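Cytosolic IMP-GMP specific 5'-nucleotidase (Legionella pneumophila subsp. pneumophila, PDB 4OHF) probably hydrolyses IMP and GMP to their nucleosides and phosphate, as a magnesium-dependent cytosolic 5'-nucleotidase of the HAD superfamily. Local coordinates at residues L22-T27 with T209-S214; T27-N32 with K217-Y222; I205-N210 with G236-V241; V241-N246 with V278-N283. One frame throughout, in Å; residues are numbered along the deposited sequence.

From the N terminus, strand 19-22 delivers residues 22-27 and then 27-32, the first halves of contacts 1 and 2. Their partners come more than 180 residues later: 209-214 closes contact 1 and 217-222 closes contact 2, so the two long loops cross. Before either closes, residues 205-210 open contact 3, which 236-241 completes around helix 213-224. Contact 3 therefore crosses contact 2 and shares Thr-209 and Asn-210 with contact 1. Contact 4 begins at Val-241, where contact 3 ends, and joins 241-246 to 278-283 in series. Together they tie helix 24-28 and the 209-214 loop, beside the magnesium site, to helix 213-224, and strand 204-208 through 240-243 to 277-281.

Contact 1: L22-T27 with T209-S214; sequences LDMDHT and TNSEYS. With MG (magnesium ion), chain J; PO4 (phosphate ion), chain H.
Met-24 and Thr-209 run alongside each other in the same direction, with Met-24 CB 3.7 Å from Thr-209 CB. This is the closely packed, buried part of the contact. A bend at chi3 (76°) turns Met-24 CE toward CB of Ser-211, also 3.7 Å away, and the flexible thioether chain suits this curved course. Thr-209 uses both halves of its side chain: carbon packs on Met-24, while OG1, anti to the backbone N, donates to phosphate O3 at 2.7 Å. The same OG1 accepts from Ser-211 N at 2.8 Å, forming an ST turn. At the edge of this buried part Ser-211 makes a polar link, its OG donating to Asp-25 OD2 and also hydrogen-bonded to Lys-174.

Partly exposed Asp-25 and exposed Asn-210 mark the more open side. Asp-25 OD1 is hydrogen-bonded to Tyr-31. The phosphate, probably from the crystallisation liquor, bridges the segments: Asp-25 N donates to its O3 at 2.7 Å, and Asn-210 N to O4 at 2.8 Å. Phosphate O2 reaches the magnesium, which also takes both carboxylate oxygens of Asp-23, Asp-25 O, one water and Asp-303. Asp-23, Asp-25 and Thr-27 fit the DxDxT motif of HAD hydrolases, and Thr-209 after strand 204-208 is consistent with the family's second motif, whose Ser or Thr hydrogen-bonds the phosphoryl group.

Contact 2: T27-N32 with K217-Y222; sequences TLIRYN and KLLLDY
Leu-219 and Leu-220 of helix 213-224 meet Leu-28, Ile-29 and Tyr-31 in a buried, mainly apolar contact, where the chain leaves helix 24-28 for the short strand 30-31. Ile-29 is the first residue after that helix to abandon helical backbone angles, and its side chain faces the partner helix. Its CG1 lies anti to the carbonyl carbon (chi1 -69°), and the branch runs on to CD1, which meets Leu-219 CD2 at 3.4 Å. CG2, the second branch of Ile-29, touches the same methyl at 3.7 Å, so the beta-branched residue straddles one leucine tip as the two side chains cross obliquely. Ile-29 CD1 also reaches Leu-220 CD2 at 3.7 Å.

Leu-28 comes in at about a right angle to Leu-220, with CD2 against CD2 at 3.8 Å. Tyr-31 and Leu-219 approach tip to tip: Tyr-31 OH comes nearest to the Leu-219 CD2 methyl, with Tyr-31 CZ behind it, 4.0 Å from that methyl. A tyrosine suits this border because its OH end can lie against the leucine and still carry hydrogen bonds, here to Asp-25 and Tyr-215.

Around this cluster, Val-185 of strand 185-186, which pairs with strand 30-31, touches both Ile-29 and Leu-219. Leu-181 of helix 181-184 also packs on Leu-219, Met-24 of helix 24-28 on Ile-29 and Leu-220, and Trp-234 on Leu-220.

Contact 3: I205-N210 with G236-V241; sequences IFILTN and GLFEFV. With PO4 (phosphate ion), chain H.
Ile-207 packs on Val-241, its parallel partner in the sheet, and on Phe-238, which lies in the approach to strand 240-243. Its CB begins the contact, 4.1 Å from Val-241 CG2. CG1 is anti to the carbonyl carbon (chi1 -67°) and passes over the ring at Phe-238 CD1, 3.7 Å away. The tip, CD1, stands over the centre of the Phe-238 ring, 3.6 Å from the centroid and 10° off the ring normal, a CH-pi contact that a methyl-tipped side chain makes well. Leu-237 CB covers the opposite face of this ring, also over its centre, and Ile-205 CG2 sits at the edge near Phe-238 CD1.

The residues belong to the beta-alpha-beta unit of strand 204-208, helix 213-224 and strand 240-243 in the Rossmann-like HAD core. Leu-220 of that helix adds to the packing on Ile-207, and Leu-28 touches both Ile-207 and Phe-238.

Backbone bonds lead into the pairing of Ile-207 with Val-241. Glu-239 N donates to Ile-205 O at 2.8 Å, and Ile-207 N then donates to Phe-240 O at 3.0 Å. Ahead of these, water 2 accepts from Ile-205 N and donates to Leu-237 O (2.7 Å), joining the two segments. On the other face of the sheet, Phe-206 CB meets Phe-240 CB at 3.9 Å, while both aromatic rings lead off to meet Phe-287.

Contact 4: V241-N246 with V278-N283; sequences VITLAN and VYQGGN
Thr-243 grips the carbonyl of Tyr-279 twice. Its backbone N donates to Tyr-279 O at 2.8 Å from above the carbonyl plane, and its OG1 donates to the same oxygen at 2.7 Å from the opposite face. With chi1 at 63°, OG1 lies between the backbone N and the carbonyl carbon, close to that acceptor; threonine thus serves as strand residue and side-chain donor at once. Tyr-279 N returns a bond to Val-241 O at 3.0 Å, and Gly-281 N donates to Thr-243 O at 2.8 Å.

Beyond this pairing, Leu-244 and Gln-280 extend next to each other, Leu-244 CB 3.6 Å from the Gln-280 CG methylene. The Gln-280 amide lies beside Leu-244 CD1, and its OE1 is hydrogen-bonded to Asn-269 of the second subunit. Tyr-279 OH is held by Val-275 N. Gly-281 combines phi 68° with psi -132°, a backbone shape readily reached by glycine, where the strand ends.

Helix 284-290 follows, with Asn-283 as its N-cap. Parallel strands 240-243 and 277-281 at one side of the sheet, the first leading to the loop near the metal site, are typical of the Rossmann-like HAD core.

Contact 1: L22-T27 with T209-S214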
loop_
_atom_site.group_PDB
_atom_site.type_symbol
_atom_site.label_atom_id
_atom_site.label_comp_id
_atom_site.label_asym_id
_atom_site.label_seq_id
_atom_site.Cartn_x
_atom_site.Cartn_y
_atom_site.Cartn_z
ATOM N N LEU B 22 29.303 14.992 -7.681
ATOM C CA LEU B 22 30.061 13.807 -7.307
ATOM C C LEU B 22 29.880 13.375 -5.869
ATOM O O LEU B 22 29.973 14.180 -4.948
ATOM C CB LEU B 22 31.562 14.022 -7.545
ATOM C CG LEU B 22 32.032 14.372 -8.959
ATOM C CD1 LEU B 22 33.530 14.716 -8.940
ATOM C CD2 LEU B 22 31.747 13.208 -9.894
ATOM N N ASP B 23 29.624 12.086 -5.701
ATOM C CA ASP B 23 29.505 11.449 -4.400
ATOM C C ASP B 23 30.969 11.424 -3.945
ATOM O O ASP B 23 31.850 11.216 -4.764
ATOM C CB ASP B 23 28.954 10.036 -4.623
ATOM C CG ASP B 23 29.120 9.126 -3.426
ATOM O OD1 ASP B 23 30.265 8.841 -3.026
ATOM O OD2 ASP B 23 28.092 8.675 -2.892
ATOM N N MET B 24 31.250 11.645 -2.667
ATOM C CA MET B 24 32.647 11.643 -2.223
ATOM C C MET B 24 33.238 10.279 -1.851
ATOM O O MET B 24 34.116 9.769 -2.549
ATOM C CB MET B 24 32.851 12.606 -1.052
ATOM C CG MET B 24 34.260 12.573 -0.511
ATOM S SD MET B 24 34.589 13.699 0.881
ATOM C CE MET B 24 33.801 12.844 2.227
ATOM N N ASP B 25 32.777 9.691 -0.755
ATOM C CA ASP B 25 33.311 8.408 -0.326
ATOM C C ASP B 25 32.976 7.264 -1.278
ATOM O O ASP B 25 31.825 6.870 -1.403
ATOM C CB ASP B 25 32.830 8.089 1.094
ATOM C CG ASP B 25 33.384 9.062 2.133
ATOM O OD1 ASP B 25 34.621 9.128 2.314
ATOM O OD2 ASP B 25 32.580 9.772 2.766
ATOM N N HIS B 26 34.005 6.760 -1.955
ATOM C CA HIS B 26 33.931 5.655 -2.921
ATOM C C HIS B 26 33.680 6.063 -4.368
ATOM O O HIS B 26 33.719 5.213 -5.257
ATOM C CB HIS B 26 32.911 4.591 -2.501
ATOM C CG HIS B 26 33.189 3.991 -1.160
ATOM N ND1 HIS B 26 32.533 4.386 -0.012
ATOM C CD2 HIS B 26 34.095 3.061 -0.770
ATOM C CE1 HIS B 26 33.023 3.731 1.025
ATOM N NE2 HIS B 26 33.971 2.920 0.593
ATOM N N THR B 27 33.415 7.344 -4.622
ATOM C CA THR B 27 33.233 7.772 -6.003
ATOM C C THR B 27 34.412 8.677 -6.334
ATOM O O THR B 27 35.331 8.258 -7.035
ATOM C CB THR B 27 31.890 8.514 -6.227
ATOM O OG1 THR B 27 30.805 7.618 -5.975
ATOM C CG2 THR B 27 31.781 9.007 -7.666
ATOM N N THR B 209 28.117 14.716 -0.588
ATOM C CA THR B 209 28.456 13.620 0.313
ATOM C C THR B 209 27.584 13.492 1.552
ATOM O O THR B 209 26.997 14.456 2.027
ATOM C CB THR B 209 29.912 13.755 0.805
ATOM O OG1 THR B 209 30.160 12.796 1.830
ATOM C CG2 THR B 209 30.166 15.147 1.386
ATOM N N ASN B 210 27.516 12.294 2.100
ATOM C CA ASN B 210 26.739 12.085 3.312
ATOM C C ASN B 210 27.638 12.281 4.548
ATOM O O ASN B 210 27.161 12.232 5.673
ATOM C CB ASN B 210 26.120 10.682 3.308
ATOM C CG ASN B 210 24.720 10.659 2.717
ATOM O OD1 ASN B 210 24.310 11.577 2.011
ATOM N ND2 ASN B 210 23.982 9.602 2.998
ATOM N N SER B 211 28.935 12.501 4.325
ATOM C CA SER B 211 29.902 12.709 5.408
ATOM C C SER B 211 29.837 14.161 5.814
ATOM O O SER B 211 29.445 15.008 5.011
ATOM C CB SER B 211 31.327 12.410 4.938
ATOM O OG SER B 211 31.463 11.051 4.559
ATOM N N GLU B 212 30.220 14.459 7.052
ATOM C CA GLU B 212 30.196 15.839 7.504
ATOM C C GLU B 212 31.408 16.598 6.979
ATOM O O GLU B 212 32.396 16.000 6.536
ATOM C CB GLU B 212 30.102 15.908 9.028
ATOM C CG GLU B 212 31.254 15.324 9.793
ATOM C CD GLU B 212 30.902 15.115 11.255
ATOM O OE1 GLU B 212 30.312 16.034 11.878
ATOM O OE2 GLU B 212 31.217 14.027 11.779
ATOM N N TYR B 213 31.323 17.921 7.013
ATOM C CA TYR B 213 32.386 18.756 6.478
ATOM C C TYR B 213 33.763 18.587 7.106
ATOM O O TYR B 213 34.768 18.545 6.394
ATOM C CB TYR B 213 31.970 20.222 6.540
ATOM C CG TYR B 213 32.978 21.175 5.925
ATOM C CD1 TYR B 213 33.371 21.049 4.589
ATOM C CD2 TYR B 213 33.519 22.215 6.674
ATOM C CE1 TYR B 213 34.269 21.928 4.026
ATOM C CE2 TYR B 213 34.423 23.104 6.116
ATOM C CZ TYR B 213 34.797 22.957 4.802
ATOM O OH TYR B 213 35.745 23.809 4.284
ATOM N N SER B 214 33.823 18.502 8.428
ATOM C CA SER B 214 35.115 18.351 9.093
ATOM C C SER B 214 35.883 17.160 8.513
ATOM O O SER B 214 37.096 17.224 8.314
ATOM C CB SER B 214 34.919 18.172 10.605
ATOM O OG SER B 214 34.192 16.988 10.910
HETATM MG MG MG J . 29.740 7.052 -1.854
HETATM P P PO4 H . 29.372 9.754 0.522
HETATM O O1 PO4 H . 29.536 9.502 1.979
HETATM O O2 PO4 H . 29.545 8.494 -0.232
HETATM O O3 PO4 H . 30.392 10.740 0.072
HETATM O O4 PO4 H . 28.007 10.278 0.265
HETATM O O HOH W 1 28.565 6.147 -0.394
#

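Contact 2: T27-N32 with K217-Y222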
loop_
_atom_site.group_PDB
_atom_site.type_symbol
_atom_site.label_atom_id
_atom_site.label_comp_id
_atom_site.label_asym_id
_atom_site.label_seq_id
_atom_site.Cartn_x
_atom_site.Cartn_y
_atom_site.Cartn_z
ATOM N N THR B 27 33.415 7.344 -4.622
ATOM C CA THR B 27 33.233 7.772 -6.003
ATOM C C THR B 27 34.412 8.677 -6.334
ATOM O O THR B 27 35.331 8.258 -7.035
ATOM C CB THR B 27 31.890 8.514 -6.227
ATOM O OG1 THR B 27 30.805 7.618 -5.975
ATOM C CG2 THR B 27 31.781 9.007 -7.666
ATOM N N LEU B 28 34.401 9.901 -5.812
ATOM C CA LEU B 28 35.492 10.852 -6.047
ATOM C C LEU B 28 36.771 10.418 -5.352
ATOM O O LEU B 28 37.861 10.584 -5.893
ATOM C CB LEU B 28 35.122 12.247 -5.544
ATOM C CG LEU B 28 36.237 13.296 -5.510
ATOM C CD1 LEU B 28 36.829 13.526 -6.902
ATOM C CD2 LEU B 28 35.656 14.584 -4.962
ATOM N N ILE B 29 36.637 9.892 -4.138
ATOM C CA ILE B 29 37.788 9.427 -3.376
ATOM C C ILE B 29 37.758 7.904 -3.269
ATOM O O ILE B 29 36.825 7.326 -2.722
ATOM C CB ILE B 29 37.785 10.064 -1.984
ATOM C CG1 ILE B 29 38.070 11.559 -2.133
ATOM C CG2 ILE B 29 38.817 9.403 -1.087
ATOM C CD1 ILE B 29 37.987 12.341 -0.838
ATOM N N ARG B 30 38.784 7.248 -3.795
ATOM C CA ARG B 30 38.817 5.785 -3.764
ATOM C C ARG B 30 39.308 5.167 -2.449
ATOM O O ARG B 30 40.215 5.681 -1.792
ATOM C CB ARG B 30 39.653 5.260 -4.939
ATOM C CG ARG B 30 38.854 4.452 -5.957
ATOM C CD ARG B 30 39.040 4.941 -7.377
ATOM N NE ARG B 30 40.434 4.894 -7.824
ATOM C CZ ARG B 30 41.177 3.793 -7.921
ATOM N NH1 ARG B 30 40.672 2.610 -7.600
ATOM N NH2 ARG B 30 42.435 3.886 -8.337
ATOM N N TYR B 31 38.673 4.065 -2.066
ATOM C CA TYR B 31 39.029 3.339 -0.854
ATOM C C TYR B 31 39.469 1.928 -1.189
ATOM O O TYR B 31 39.042 1.348 -2.186
ATOM C CB TYR B 31 37.834 3.236 0.100
ATOM C CG TYR B 31 37.527 4.487 0.890
ATOM C CD1 TYR B 31 38.073 4.683 2.154
ATOM C CD2 TYR B 31 36.662 5.458 0.385
ATOM C CE1 TYR B 31 37.763 5.814 2.903
ATOM C CE2 TYR B 31 36.350 6.587 1.121
ATOM C CZ TYR B 31 36.904 6.759 2.381
ATOM O OH TYR B 31 36.608 7.882 3.116
ATOM N N ASN B 32 40.323 1.385 -0.336
ATOM C CA ASN B 32 40.797 0.018 -0.477
ATOM C C ASN B 32 39.624 -0.862 -0.015
ATOM O O ASN B 32 39.396 -1.026 1.190
ATOM C CB ASN B 32 42.000 -0.188 0.435
ATOM C CG ASN B 32 42.592 -1.558 0.304
ATOM O OD1 ASN B 32 41.924 -2.576 0.533
ATOM N ND2 ASN B 32 43.862 -1.602 -0.071
ATOM N N LYS B 217 36.748 17.798 4.570
ATOM C CA LYS B 217 37.837 18.746 4.375
ATOM C C LYS B 217 39.169 18.031 4.508
ATOM O O LYS B 217 40.099 18.298 3.749
ATOM C CB LYS B 217 37.738 19.889 5.398
ATOM C CG LYS B 217 38.509 21.136 4.992
ATOM C CD LYS B 217 38.180 22.349 5.858
ATOM C CE LYS B 217 38.729 22.203 7.270
ATOM N NZ LYS B 217 38.555 23.454 8.064
ATOM N N LEU B 218 39.243 17.110 5.467
ATOM C CA LEU B 218 40.449 16.328 5.718
ATOM C C LEU B 218 40.745 15.395 4.541
ATOM O O LEU B 218 41.822 15.443 3.929
ATOM C CB LEU B 218 40.254 15.476 6.956
ATOM C CG LEU B 218 41.465 15.163 7.821
ATOM C CD1 LEU B 218 41.093 13.953 8.664
ATOM C CD2 LEU B 218 42.713 14.893 7.005
ATOM N N LEU B 219 39.771 14.546 4.229
ATOM C CA LEU B 219 39.907 13.573 3.161
ATOM C C LEU B 219 40.147 14.180 1.774
ATOM O O LEU B 219 40.962 13.675 1.000
ATOM C CB LEU B 219 38.668 12.685 3.125
ATOM C CG LEU B 219 38.888 11.319 2.477
ATOM C CD1 LEU B 219 39.627 10.412 3.449
ATOM C CD2 LEU B 219 37.548 10.709 2.114
ATOM N N LEU B 220 39.438 15.255 1.451
ATOM C CA LEU B 220 39.611 15.883 0.150
ATOM C C LEU B 220 41.018 16.422 0.021
ATOM O O LEU B 220 41.655 16.283 -1.023
ATOM C CB LEU B 220 38.597 17.009 -0.052
ATOM C CG LEU B 220 37.167 16.551 -0.360
ATOM C CD1 LEU B 220 36.229 17.743 -0.402
ATOM C CD2 LEU B 220 37.150 15.821 -1.681
ATOM N N ASP B 221 41.499 17.036 1.093
ATOM C CA ASP B 221 42.848 17.583 1.141
ATOM C C ASP B 221 43.852 16.445 0.976
ATOM O O ASP B 221 44.689 16.485 0.089
ATOM C CB ASP B 221 43.059 18.271 2.487
ATOM C CG ASP B 221 44.290 19.156 2.516
ATOM O OD1 ASP B 221 44.548 19.753 3.577
ATOM O OD2 ASP B 221 44.993 19.266 1.493
ATOM N N TYR B 222 43.750 15.423 1.826
ATOM C CA TYR B 222 44.654 14.280 1.771
ATOM C C TYR B 222 44.743 13.622 0.390
ATOM O O TYR B 222 45.838 13.277 -0.071
ATOM C CB TYR B 222 44.236 13.218 2.805
ATOM C CG TYR B 222 45.053 11.938 2.746
ATOM C CD1 TYR B 222 46.290 11.839 3.391
ATOM C CD2 TYR B 222 44.613 10.846 2.008
ATOM C CE1 TYR B 222 47.066 10.676 3.298
ATOM C CE2 TYR B 222 45.375 9.686 1.908
ATOM C CZ TYR B 222 46.605 9.604 2.553
ATOM O OH TYR B 222 47.368 8.454 2.438
#

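Contact 3: I205-N210 with G236-V241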
loop_
_atom_site.group_PDB
_atom_site.type_symbol
_atom_site.label_atom_id
_atom_site.label_comp_id
_atom_site.label_asym_id
_atom_site.label_seq_id
_atom_site.Cartn_x
_atom_site.Cartn_y
_atom_site.Cartn_z
ATOM N N ILE B 205 31.746 21.443 -11.239
ATOM C CA ILE B 205 31.767 20.220 -10.466
ATOM C C ILE B 205 31.450 20.475 -9.006
ATOM O O ILE B 205 32.021 21.375 -8.391
ATOM C CB ILE B 205 33.150 19.559 -10.586
ATOM C CG1 ILE B 205 33.456 19.332 -12.062
ATOM C CG2 ILE B 205 33.183 18.246 -9.814
ATOM C CD1 ILE B 205 34.841 18.851 -12.318
ATOM N N PHE B 206 30.537 19.690 -8.449
ATOM C CA PHE B 206 30.199 19.839 -7.040
ATOM C C PHE B 206 30.216 18.498 -6.319
ATOM O O PHE B 206 30.003 17.445 -6.928
ATOM C CB PHE B 206 28.834 20.548 -6.870
ATOM C CG PHE B 206 27.632 19.746 -7.324
ATOM C CD1 PHE B 206 26.906 18.961 -6.414
ATOM C CD2 PHE B 206 27.158 19.854 -8.634
ATOM C CE1 PHE B 206 25.721 18.308 -6.803
ATOM C CE2 PHE B 206 25.973 19.203 -9.034
ATOM C CZ PHE B 206 25.254 18.431 -8.111
ATOM N N ILE B 207 30.495 18.542 -5.021
ATOM C CA ILE B 207 30.524 17.357 -4.193
ATOM C C ILE B 207 29.199 17.226 -3.456
ATOM O O ILE B 207 28.643 18.217 -2.981
ATOM C CB ILE B 207 31.668 17.441 -3.167
ATOM C CG1 ILE B 207 33.008 17.386 -3.898
ATOM C CG2 ILE B 207 31.566 16.293 -2.153
ATOM C CD1 ILE B 207 34.191 17.503 -2.993
ATOM N N LEU B 208 28.685 16.007 -3.365
ATOM C CA LEU B 208 27.425 15.764 -2.663
ATOM C C LEU B 208 27.679 14.506 -1.830
ATOM O O LEU B 208 27.491 13.379 -2.306
ATOM C CB LEU B 208 26.292 15.534 -3.672
ATOM C CG LEU B 208 24.860 15.359 -3.166
ATOM C CD1 LEU B 208 24.390 16.649 -2.497
ATOM C CD2 LEU B 208 23.941 15.005 -4.331
ATOM N N THR B 209 28.117 14.716 -0.588
ATOM C CA THR B 209 28.456 13.620 0.313
ATOM C C THR B 209 27.584 13.492 1.552
ATOM O O THR B 209 26.997 14.456 2.027
ATOM C CB THR B 209 29.912 13.755 0.805
ATOM O OG1 THR B 209 30.160 12.796 1.830
ATOM C CG2 THR B 209 30.166 15.147 1.386
ATOM N N ASN B 210 27.516 12.294 2.100
ATOM C CA ASN B 210 26.739 12.085 3.312
ATOM C C ASN B 210 27.638 12.281 4.548
ATOM O O ASN B 210 27.161 12.232 5.673
ATOM C CB ASN B 210 26.120 10.682 3.308
ATOM C CG ASN B 210 24.720 10.659 2.717
ATOM O OD1 ASN B 210 24.310 11.577 2.011
ATOM N ND2 ASN B 210 23.982 9.602 2.998
ATOM N N GLY B 236 39.153 24.996 -5.290
ATOM C CA GLY B 236 38.931 25.638 -6.579
ATOM C C GLY B 236 38.360 24.668 -7.604
ATOM O O GLY B 236 37.802 25.071 -8.629
ATOM N N LEU B 237 38.506 23.379 -7.319
ATOM C CA LEU B 237 37.999 22.338 -8.188
ATOM C C LEU B 237 36.482 22.225 -8.080
ATOM O O LEU B 237 35.813 21.794 -9.021
ATOM C CB LEU B 237 38.627 21.000 -7.806
ATOM C CG LEU B 237 40.121 20.810 -8.065
ATOM C CD1 LEU B 237 40.576 19.494 -7.464
ATOM C CD2 LEU B 237 40.384 20.839 -9.561
ATOM N N PHE B 238 35.930 22.635 -6.941
ATOM C CA PHE B 238 34.493 22.513 -6.730
ATOM C C PHE B 238 33.680 23.798 -6.567
ATOM O O PHE B 238 34.020 24.680 -5.782
ATOM C CB PHE B 238 34.266 21.583 -5.536
ATOM C CG PHE B 238 35.031 20.299 -5.639
ATOM C CD1 PHE B 238 34.689 19.351 -6.591
ATOM C CD2 PHE B 238 36.141 20.070 -4.835
ATOM C CE1 PHE B 238 35.442 18.196 -6.744
ATOM C CE2 PHE B 238 36.908 18.909 -4.976
ATOM C CZ PHE B 238 36.557 17.975 -5.933
ATOM N N GLU B 239 32.590 23.880 -7.328
ATOM C CA GLU B 239 31.693 25.029 -7.298
ATOM C C GLU B 239 30.979 25.024 -5.951
ATOM O O GLU B 239 30.990 26.018 -5.234
ATOM C CB GLU B 239 30.678 24.919 -8.439
ATOM C CG GLU B 239 29.889 26.191 -8.720
ATOM C CD GLU B 239 30.738 27.307 -9.329
ATOM O OE1 GLU B 239 30.157 28.337 -9.734
ATOM O OE2 GLU B 239 31.982 27.156 -9.397
ATOM N N PHE B 240 30.356 23.894 -5.621
ATOM C CA PHE B 240 29.661 23.715 -4.348
ATOM C C PHE B 240 30.150 22.437 -3.716
ATOM O O PHE B 240 30.617 21.511 -4.400
ATOM C CB PHE B 240 28.156 23.541 -4.526
ATOM C CG PHE B 240 27.463 24.726 -5.095
ATOM C CD1 PHE B 240 27.373 24.898 -6.471
ATOM C CD2 PHE B 240 26.877 25.664 -4.251
ATOM C CE1 PHE B 240 26.702 25.988 -7.005
ATOM C CE2 PHE B 240 26.201 26.762 -4.765
ATOM C CZ PHE B 240 26.112 26.926 -6.150
ATOM N N VAL B 241 30.027 22.375 -2.403
ATOM C CA VAL B 241 30.404 21.178 -1.694
ATOM C C VAL B 241 29.333 21.029 -0.630
ATOM O O VAL B 241 29.298 21.781 0.332
ATOM C CB VAL B 241 31.853 21.278 -1.107
ATOM C CG1 VAL B 241 32.045 22.602 -0.455
ATOM C CG2 VAL B 241 32.111 20.140 -0.115
HETATM P P PO4 H . 29.372 9.754 0.522
HETATM O O1 PO4 H . 29.536 9.502 1.979
HETATM O O2 PO4 H . 29.545 8.494 -0.232
HETATM O O3 PO4 H . 30.392 10.740 0.072
HETATM O O4 PO4 H . 28.007 10.278 0.265
HETATM O O HOH W 2 34.125 23.276 -10.544
#

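Contact 4: V241-N246 with V278-N283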
loop_
_atom_site.group_PDB
_atom_site.type_symbol
_atom_site.label_atom_id
_atom_site.label_comp_id
_atom_site.label_asym_id
_atom_site.label_seq_id
_atom_site.Cartn_x
_atom_site.Cartn_y
_atom_site.Cartn_z
ATOM N N VAL B 241 30.027 22.375 -2.403
ATOM C CA VAL B 241 30.404 21.178 -1.694
ATOM C C VAL B 241 29.333 21.029 -0.630
ATOM O O VAL B 241 29.298 21.781 0.332
ATOM C CB VAL B 241 31.853 21.278 -1.107
ATOM C CG1 VAL B 241 32.045 22.602 -0.455
ATOM C CG2 VAL B 241 32.111 20.140 -0.115
ATOM N N ILE B 242 28.436 20.071 -0.860
ATOM C CA ILE B 242 27.310 19.785 0.023
ATOM C C ILE B 242 27.569 18.567 0.927
ATOM O O ILE B 242 27.737 17.440 0.451
ATOM C CB ILE B 242 26.038 19.551 -0.824
ATOM C CG1 ILE B 242 25.888 20.692 -1.838
ATOM C CG2 ILE B 242 24.819 19.467 0.069
ATOM C CD1 ILE B 242 24.719 20.525 -2.801
ATOM N N THR B 243 27.575 18.810 2.237
ATOM C CA THR B 243 27.838 17.773 3.225
ATOM C C THR B 243 26.614 17.315 4.031
ATOM O O THR B 243 25.601 18.018 4.093
ATOM C CB THR B 243 28.927 18.252 4.161
ATOM O OG1 THR B 243 28.471 19.413 4.864
ATOM C CG2 THR B 243 30.155 18.628 3.356
ATOM N N LEU B 244 26.727 16.143 4.663
ATOM C CA LEU B 244 25.619 15.548 5.405
ATOM C C LEU B 244 24.403 15.735 4.489
ATOM O O LEU B 244 23.335 16.195 4.902
ATOM C CB LEU B 244 25.412 16.249 6.750
ATOM C CG LEU B 244 26.294 15.782 7.919
ATOM C CD1 LEU B 244 26.021 16.646 9.142
ATOM C CD2 LEU B 244 26.024 14.316 8.244
ATOM N N ALA B 245 24.600 15.380 3.224
ATOM C CA ALA B 245 23.573 15.526 2.214
ATOM C C ALA B 245 22.313 14.771 2.557
ATOM O O ALA B 245 21.220 15.180 2.194
ATOM C CB ALA B 245 24.103 15.071 0.864
ATOM N N ASN B 246 22.476 13.664 3.259
ATOM C CA ASN B 246 21.346 12.840 3.649
ATOM C C ASN B 246 20.645 12.231 2.419
ATOM O O ASN B 246 19.431 12.358 2.238
ATOM C CB ASN B 246 20.359 13.662 4.490
ATOM C CG ASN B 246 19.407 12.794 5.301
ATOM O OD1 ASN B 246 18.583 13.309 6.048
ATOM N ND2 ASN B 246 19.520 11.471 5.162
ATOM N N VAL B 278 30.208 26.100 0.743
ATOM C CA VAL B 278 29.987 24.854 1.454
ATOM C C VAL B 278 28.618 24.881 2.125
ATOM O O VAL B 278 28.188 25.930 2.593
ATOM C CB VAL B 278 31.069 24.645 2.514
ATOM C CG1 VAL B 278 30.896 23.282 3.158
ATOM C CG2 VAL B 278 32.441 24.783 1.882
ATOM N N TYR B 279 27.940 23.733 2.158
ATOM C CA TYR B 279 26.628 23.620 2.776
ATOM C C TYR B 279 26.444 22.270 3.469
ATOM O O TYR B 279 27.294 21.376 3.373
ATOM C CB TYR B 279 25.509 23.777 1.731
ATOM C CG TYR B 279 25.372 25.158 1.127
ATOM C CD1 TYR B 279 26.182 25.562 0.056
ATOM C CD2 TYR B 279 24.446 26.073 1.634
ATOM C CE1 TYR B 279 26.070 26.839 -0.496
ATOM C CE2 TYR B 279 24.325 27.355 1.095
ATOM C CZ TYR B 279 25.140 27.735 0.027
ATOM O OH TYR B 279 25.016 28.996 -0.530
ATOM N N GLN B 280 25.321 22.138 4.175
ATOM C CA GLN B 280 24.968 20.900 4.862
ATOM C C GLN B 280 23.497 20.621 4.544
ATOM O O GLN B 280 22.704 21.559 4.435
ATOM C CB GLN B 280 25.169 21.044 6.377
ATOM C CG GLN B 280 24.782 19.800 7.156
ATOM C CD GLN B 280 25.245 19.837 8.592
ATOM O OE1 GLN B 280 26.443 19.822 8.861
ATOM N NE2 GLN B 280 24.300 19.877 9.522
ATOM N N GLY B 281 23.145 19.344 4.380
ATOM C CA GLY B 281 21.769 18.980 4.059
ATOM C C GLY B 281 21.316 19.402 2.664
ATOM O O GLY B 281 22.018 19.171 1.668
ATOM N N GLY B 282 20.140 20.024 2.584
ATOM C CA GLY B 282 19.628 20.483 1.300
ATOM C C GLY B 282 18.745 19.484 0.561
ATOM O O GLY B 282 18.451 18.380 1.046
ATOM N N ASN B 283 18.308 19.880 -0.627
ATOM C CA ASN B 283 17.469 19.022 -1.449
ATOM C C ASN B 283 17.676 19.415 -2.905
ATOM O O ASN B 283 17.886 20.592 -3.216
ATOM C CB ASN B 283 15.981 19.140 -1.036
ATOM C CG ASN B 283 15.383 20.518 -1.316
ATOM O OD1 ASN B 283 15.177 20.906 -2.466
ATOM N ND2 ASN B 283 15.102 21.260 -0.256
#